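Local coordinates for protein nonribosomal peptide synthase (Streptomyces sp. MJ635-86F5, PDB 5JJP) that adenylates an aliphatic beta-amino acid, probably at the expense of ATP, as an adenylation enzyme of nonribosomal peptide synthesis, at residues G80-D85 and R169-R173; A331-M335 and A389-Y394. All blocks are in the same frame, centred on the assembly; numbering follows the deposited sequence.

Along the chain the two contacts come in series: interaction 1 (80-85 with 169-173) closes before interaction 2 (331-335 with 389-394) opens. Their centres lie 24 Å apart and their nearest atoms about 12 Å. Interaction 1 sits 26 Å from the centre of the chain, where the loop entering strand 87-90 of the five-stranded sheet meets the connection from strand 159-162 to strand 181-186. That last strand belongs to the three-stranded sheet whose far edge is strand 393-394, part of interaction 2. Interaction 2, 11 Å from the centre, joins this small sheet to the six-stranded one through the loop after strand 324-329. Interaction 1 thus ties two surface connections together, while interaction 2 lies where core motifs of the adenylating fold meet.

Interaction 1 of 2, residues G80-D85 and R169-R173; sequences GLDVGD and RVRRR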
loop_
_atom_site.group_PDB
_atom_site.type_symbol
_atom_site.label_atom_id
_atom_site.label_comp_id
_atom_site.label_asym_id
_atom_site.label_seq_id
_atom_site.Cartn_x
_atom_site.Cartn_y
_atom_site.Cartn_z
ATOM N N GLY A 80 26.902 -3.845 -4.139
ATOM C CA GLY A 80 27.141 -5.253 -4.433
ATOM C C GLY A 80 26.102 -6.191 -3.873
ATOM O O GLY A 80 26.354 -7.397 -3.846
ATOM N N LEU A 81 24.944 -5.678 -3.442
ATOM C CA LEU A 81 23.896 -6.570 -2.921
ATOM C C LEU A 81 23.295 -7.422 -4.049
ATOM O O LEU A 81 23.274 -6.992 -5.185
ATOM C CB LEU A 81 22.805 -5.807 -2.202
ATOM C CG LEU A 81 23.248 -4.887 -1.061
ATOM C CD1 LEU A 81 22.012 -4.149 -0.552
ATOM C CD2 LEU A 81 23.843 -5.692 0.070
ATOM N N ASP A 82 22.756 -8.579 -3.691
ATOM C CA ASP A 82 22.154 -9.503 -4.647
ATOM C C ASP A 82 20.627 -9.348 -4.693
ATOM O O ASP A 82 20.040 -8.943 -3.688
ATOM C CB ASP A 82 22.458 -10.947 -4.202
ATOM C CG ASP A 82 22.535 -11.943 -5.363
ATOM O OD1 ASP A 82 22.400 -11.555 -6.536
ATOM O OD2 ASP A 82 22.806 -13.126 -5.081
ATOM N N VAL A 83 19.998 -9.666 -5.842
ATOM C CA VAL A 83 18.563 -9.691 -5.932
ATOM C C VAL A 83 18.091 -10.631 -4.823
ATOM O O VAL A 83 18.613 -11.740 -4.691
ATOM C CB VAL A 83 18.103 -10.216 -7.316
ATOM C CG1 VAL A 83 16.603 -10.525 -7.336
ATOM C CG2 VAL A 83 18.494 -9.240 -8.443
ATOM N N GLY A 84 17.074 -10.205 -4.060
ATOM C CA GLY A 84 16.575 -10.929 -2.898
ATOM C C GLY A 84 16.970 -10.378 -1.536
ATOM O O GLY A 84 16.282 -10.581 -0.528
ATOM N N ASP A 85 18.115 -9.722 -1.478
ATOM C CA ASP A 85 18.611 -9.211 -0.195
ATOM C C ASP A 85 17.668 -8.156 0.307
ATOM O O ASP A 85 17.284 -7.272 -0.447
ATOM C CB ASP A 85 20.042 -8.628 -0.356
ATOM C CG ASP A 85 21.084 -9.691 -0.594
ATOM O OD1 ASP A 85 20.761 -10.882 -0.419
ATOM O OD2 ASP A 85 22.239 -9.344 -0.929
ATOM N N ARG A 169 29.821 -10.273 -0.572
ATOM C CA ARG A 169 29.071 -11.463 -0.930
ATOM C C ARG A 169 29.357 -11.777 -2.376
ATOM O O ARG A 169 29.777 -10.897 -3.122
ATOM C CB ARG A 169 27.576 -11.205 -0.733
ATOM C CG ARG A 169 27.013 -10.199 -1.749
ATOM C CD ARG A 169 25.730 -9.541 -1.257
ATOM N NE ARG A 169 25.957 -8.829 -0.019
ATOM C CZ ARG A 169 25.222 -8.929 1.082
ATOM N NH1 ARG A 169 24.138 -9.680 1.137
ATOM N NH2 ARG A 169 25.571 -8.227 2.140
ATOM N N VAL A 170 29.081 -12.998 -2.803
ATOM C CA VAL A 170 29.112 -13.315 -4.251
ATOM C C VAL A 170 27.680 -13.265 -4.776
ATOM O O VAL A 170 26.790 -13.868 -4.193
ATOM C CB VAL A 170 29.758 -14.683 -4.505
ATOM C CG1 VAL A 170 31.168 -14.694 -3.929
ATOM C CG2 VAL A 170 28.974 -15.827 -3.852
ATOM N N ARG A 171 27.453 -12.509 -5.847
ATOM C CA ARG A 171 26.154 -12.437 -6.481
ATOM C C ARG A 171 25.816 -13.669 -7.299
ATOM O O ARG A 171 26.651 -14.183 -8.027
ATOM C CB ARG A 171 26.082 -11.225 -7.397
ATOM C CG ARG A 171 25.881 -9.911 -6.651
ATOM C CD ARG A 171 25.875 -8.783 -7.665
ATOM N NE ARG A 171 25.384 -7.553 -7.061
ATOM C CZ ARG A 171 25.493 -6.345 -7.592
ATOM N NH1 ARG A 171 26.108 -6.178 -8.757
ATOM N NH2 ARG A 171 24.961 -5.301 -6.961
ATOM N N ARG A 172 24.592 -14.163 -7.149
ATOM C CA ARG A 172 24.169 -15.376 -7.831
ATOM C C ARG A 172 23.003 -15.146 -8.773
ATOM O O ARG A 172 22.601 -16.043 -9.496
ATOM C CB ARG A 172 23.823 -16.439 -6.788
ATOM C CG ARG A 172 24.961 -16.652 -5.781
ATOM C CD ARG A 172 24.649 -17.782 -4.815
ATOM N NE ARG A 172 25.757 -18.229 -3.974
ATOM C CZ ARG A 172 25.631 -19.145 -3.007
ATOM N NH1 ARG A 172 24.442 -19.716 -2.766
ATOM N NH2 ARG A 172 26.701 -19.485 -2.272
ATOM N N ARG A 173 22.432 -13.944 -8.733
ATOM C CA ARG A 173 21.266 -13.626 -9.539
ATOM C C ARG A 173 21.690 -12.611 -10.569
ATOM O O ARG A 173 22.401 -11.645 -10.235
ATOM C CB ARG A 173 20.145 -13.058 -8.661
ATOM C CG ARG A 173 19.432 -14.101 -7.802
ATOM C CD ARG A 173 18.558 -15.033 -8.620
ATOM N NE ARG A 173 17.703 -14.277 -9.530
ATOM C CZ ARG A 173 16.504 -13.781 -9.232
ATOM N NH1 ARG A 173 15.941 -14.003 -8.069
ATOM N NH2 ARG A 173 15.830 -13.103 -10.163
HETATM O O HOH W 1 28.958 -8.476 -4.815
HETATM O O HOH W 2 23.105 -12.522 -0.618
#
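Arg-169 opens the contact: its NH1 lies 2.8 Å from Asp-85 OD2, a salt bridge whose hydrogen bond is weak (N-H...O 118°), and Leu-81 CD2 covers one face of its guanidinium, 3.7 Å from CZ. Asp-85 OD2 also accepts a hydrogen bond from Asp-82 N (2.9 Å) within the type II turn 82-85. Water 1 donates to Arg-169 O (3.1 Å) and Gly-80 O (3.0 Å). After Val-170, Arg-171 forks onto Leu-81 O through NE (2.9 Å) and NH2 (3.0 Å), and NH2 also salt-bridges Asp-77. Next, two backbone amides converge on one carboxylate, Arg-172 N to Asp-82 OD2 at 2.9 Å and Arg-173 N to Asp-82 OD1 at 3.2 Å. Val-83 CG1 packs over the Arg-173 guanidinium, 3.6 Å from NH1; NH1 forms a salt bridge with Asp-180 and NH2 a hydrogen bond with Gln-175 O. The arginine-rich connection is thus held to this surface turn mainly by charge and hydrogen bonds, with Leu-81 and Val-83 covering guanidinium faces.

Interaction 2 of 2, residues A331-M335 and A389-Y394; sequences ATESM and ALFSGY
Build 331-335 as a tight turn: Ala-331 is extended (-136/170), Thr-332 and Glu-333 take helical angles (-50/-36 and -61/-20), and Ser-334 N returns to Ala-331 O at 3.0 Å. Met-335 then leaves with positive phi (66/-56). Against it, 389-394 runs in the opposite direction, extended at Leu-390 (-70/142) and Phe-391 (-52/158) and with Gly-393 at 159/178; CA atoms are 4.6 Å apart for Ser-334 and Leu-390 and 5.1 Å for Glu-333 and Phe-391.

Glu-333 supplies both direct hydrogen-bond acceptors across the contact. Its backbone O takes Phe-391 N (2.8 Å, 157°). Its side chain (chi1 m, chi2 p) brings OE2 to 2.5 Å from the OH of Tyr-394 (chi1 m), a very short bond in which the phenol donates. Glu-333 CG sits 3.6 Å from the Phe-391 ring centroid and 12° off its normal, a CH-pi contact over the face, with Phe-391 at chi1 p (78°). Ala-389 O receives the CA-H of Ser-334 (CA to O 3.6 Å) and accepts a hydrogen bond from water 3 (3.0 Å), which gives a weak one to Ser-334 O (2.9 Å), although the water cannot serve every acceptor near it.

Ser-392 and Gly-393 make backbone hydrogen bonds with Val-198, Tyr-394 N donates to Thr-401 OG1, the tyrosine ring makes a cation-pi contact with Lys-195, and Phe-391 meets Phe-419 edge-to-face.

By sequence, Ala-331 to Glu-333 close the YGxTE motif (A5) of ANL adenylating enzymes, whose threonine and glutamate in relatives face the nucleotide phosphate and its magnesium; 389-394 belongs to motif A6, so two adenylation core motifs pack here.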
loop_
_atom_site.group_PDB
_atom_site.type_symbol
_atom_site.label_atom_id
_atom_site.label_comp_id
_atom_site.label_asym_id
_atom_site.label_seq_id
_atom_site.Cartn_x
_atom_site.Cartn_y
_atom_site.Cartn_z
ATOM N N ALA A 331 -6.614 -7.148 3.628
ATOM C CA ALA A 331 -5.472 -7.254 4.484
ATOM C C ALA A 331 -4.148 -7.125 3.750
ATOM O O ALA A 331 -4.058 -7.154 2.513
ATOM C CB ALA A 331 -5.517 -8.586 5.217
ATOM N N THR A 332 -3.098 -7.022 4.546
ATOM C CA THR A 332 -1.755 -7.011 4.013
ATOM C C THR A 332 -1.451 -8.133 3.037
ATOM O O THR A 332 -0.681 -7.951 2.090
ATOM C CB THR A 332 -0.765 -7.097 5.152
ATOM O OG1 THR A 332 -1.087 -6.071 6.091
ATOM C CG2 THR A 332 0.670 -6.899 4.633
ATOM N N GLU A 333 -2.020 -9.309 3.296
ATOM C CA GLU A 333 -1.733 -10.451 2.468
ATOM C C GLU A 333 -2.134 -10.264 1.039
ATOM O O GLU A 333 -1.643 -11.026 0.193
ATOM C CB GLU A 333 -2.355 -11.723 3.034
ATOM C CG GLU A 333 -1.558 -12.330 4.210
ATOM C CD GLU A 333 -1.922 -11.715 5.576
ATOM O OE1 GLU A 333 -2.585 -10.647 5.612
ATOM O OE2 GLU A 333 -1.589 -12.347 6.609
ATOM N N SER A 334 -3.035 -9.338 0.745
ATOM C CA SER A 334 -3.377 -9.035 -0.667
ATOM C C SER A 334 -3.338 -7.536 -0.995
ATOM O O SER A 334 -3.700 -7.118 -2.106
ATOM C CB SER A 334 -4.757 -9.554 -1.048
ATOM O OG SER A 334 -5.739 -8.970 -0.219
ATOM N N MET A 335 -2.830 -6.769 -0.038
ATOM C CA MET A 335 -2.999 -5.310 0.047
ATOM C C MET A 335 -4.421 -4.904 0.295
ATOM O O MET A 335 -4.684 -4.227 1.268
ATOM C CB MET A 335 -2.407 -4.573 -1.155
ATOM C CG MET A 335 -2.478 -3.064 -0.963
ATOM S SD MET A 335 -1.238 -2.155 -1.914
ATOM C CE MET A 335 0.151 -2.069 -0.763
ATOM N N ALA A 389 -3.373 -11.120 -6.668
ATOM C CA ALA A 389 -2.669 -10.212 -5.767
ATOM C C ALA A 389 -2.201 -10.802 -4.445
ATOM O O ALA A 389 -1.666 -10.085 -3.600
ATOM C CB ALA A 389 -3.537 -9.008 -5.525
ATOM N N LEU A 390 -2.275 -12.099 -4.279
ATOM C CA LEU A 390 -1.841 -12.714 -3.034
ATOM C C LEU A 390 -0.338 -12.680 -2.811
ATOM O O LEU A 390 0.473 -12.808 -3.752
ATOM C CB LEU A 390 -2.324 -14.157 -2.952
ATOM C CG LEU A 390 -3.860 -14.299 -2.953
ATOM C CD1 LEU A 390 -4.291 -15.728 -3.120
ATOM C CD2 LEU A 390 -4.465 -13.721 -1.690
ATOM N N PHE A 391 -0.002 -12.465 -1.524
ATOM C CA PHE A 391 1.349 -12.628 -0.999
ATOM C C PHE A 391 1.913 -14.001 -1.357
ATOM O O PHE A 391 1.157 -14.906 -1.753
ATOM C CB PHE A 391 1.390 -12.368 0.509
ATOM C CG PHE A 391 0.879 -13.497 1.357
ATOM C CD1 PHE A 391 -0.406 -14.028 1.174
ATOM C CD2 PHE A 391 1.675 -14.043 2.358
ATOM C CE1 PHE A 391 -0.880 -15.065 1.992
ATOM C CE2 PHE A 391 1.201 -15.077 3.154
ATOM C CZ PHE A 391 -0.046 -15.592 2.946
ATOM N N SER A 392 3.234 -14.117 -1.355
ATOM C CA SER A 392 3.897 -15.369 -1.746
ATOM C C SER A 392 4.063 -16.330 -0.584
ATOM O O SER A 392 4.294 -17.512 -0.798
ATOM C CB SER A 392 5.278 -15.089 -2.320
ATOM O OG SER A 392 5.116 -14.257 -3.460
ATOM N N GLY A 393 4.021 -15.785 0.634
ATOM C CA GLY A 393 4.139 -16.591 1.820
ATOM C C GLY A 393 4.569 -15.751 2.967
ATOM O O GLY A 393 4.855 -14.555 2.810
ATOM N N TYR A 394 4.672 -16.374 4.127
ATOM C CA TYR A 394 5.210 -15.713 5.293
ATOM C C TYR A 394 6.693 -16.051 5.389
ATOM O O TYR A 394 7.088 -17.204 5.224
ATOM C CB TYR A 394 4.505 -16.209 6.532
ATOM C CG TYR A 394 3.044 -15.854 6.601
ATOM C CD1 TYR A 394 2.647 -14.517 6.778
ATOM C CD2 TYR A 394 2.048 -16.834 6.513
ATOM C CE1 TYR A 394 1.306 -14.166 6.870
ATOM C CE2 TYR A 394 0.707 -16.492 6.571
ATOM C CZ TYR A 394 0.336 -15.147 6.734
ATOM O OH TYR A 394 -0.992 -14.758 6.812
HETATM O O HOH W 3 -1.094 -7.131 -3.324
#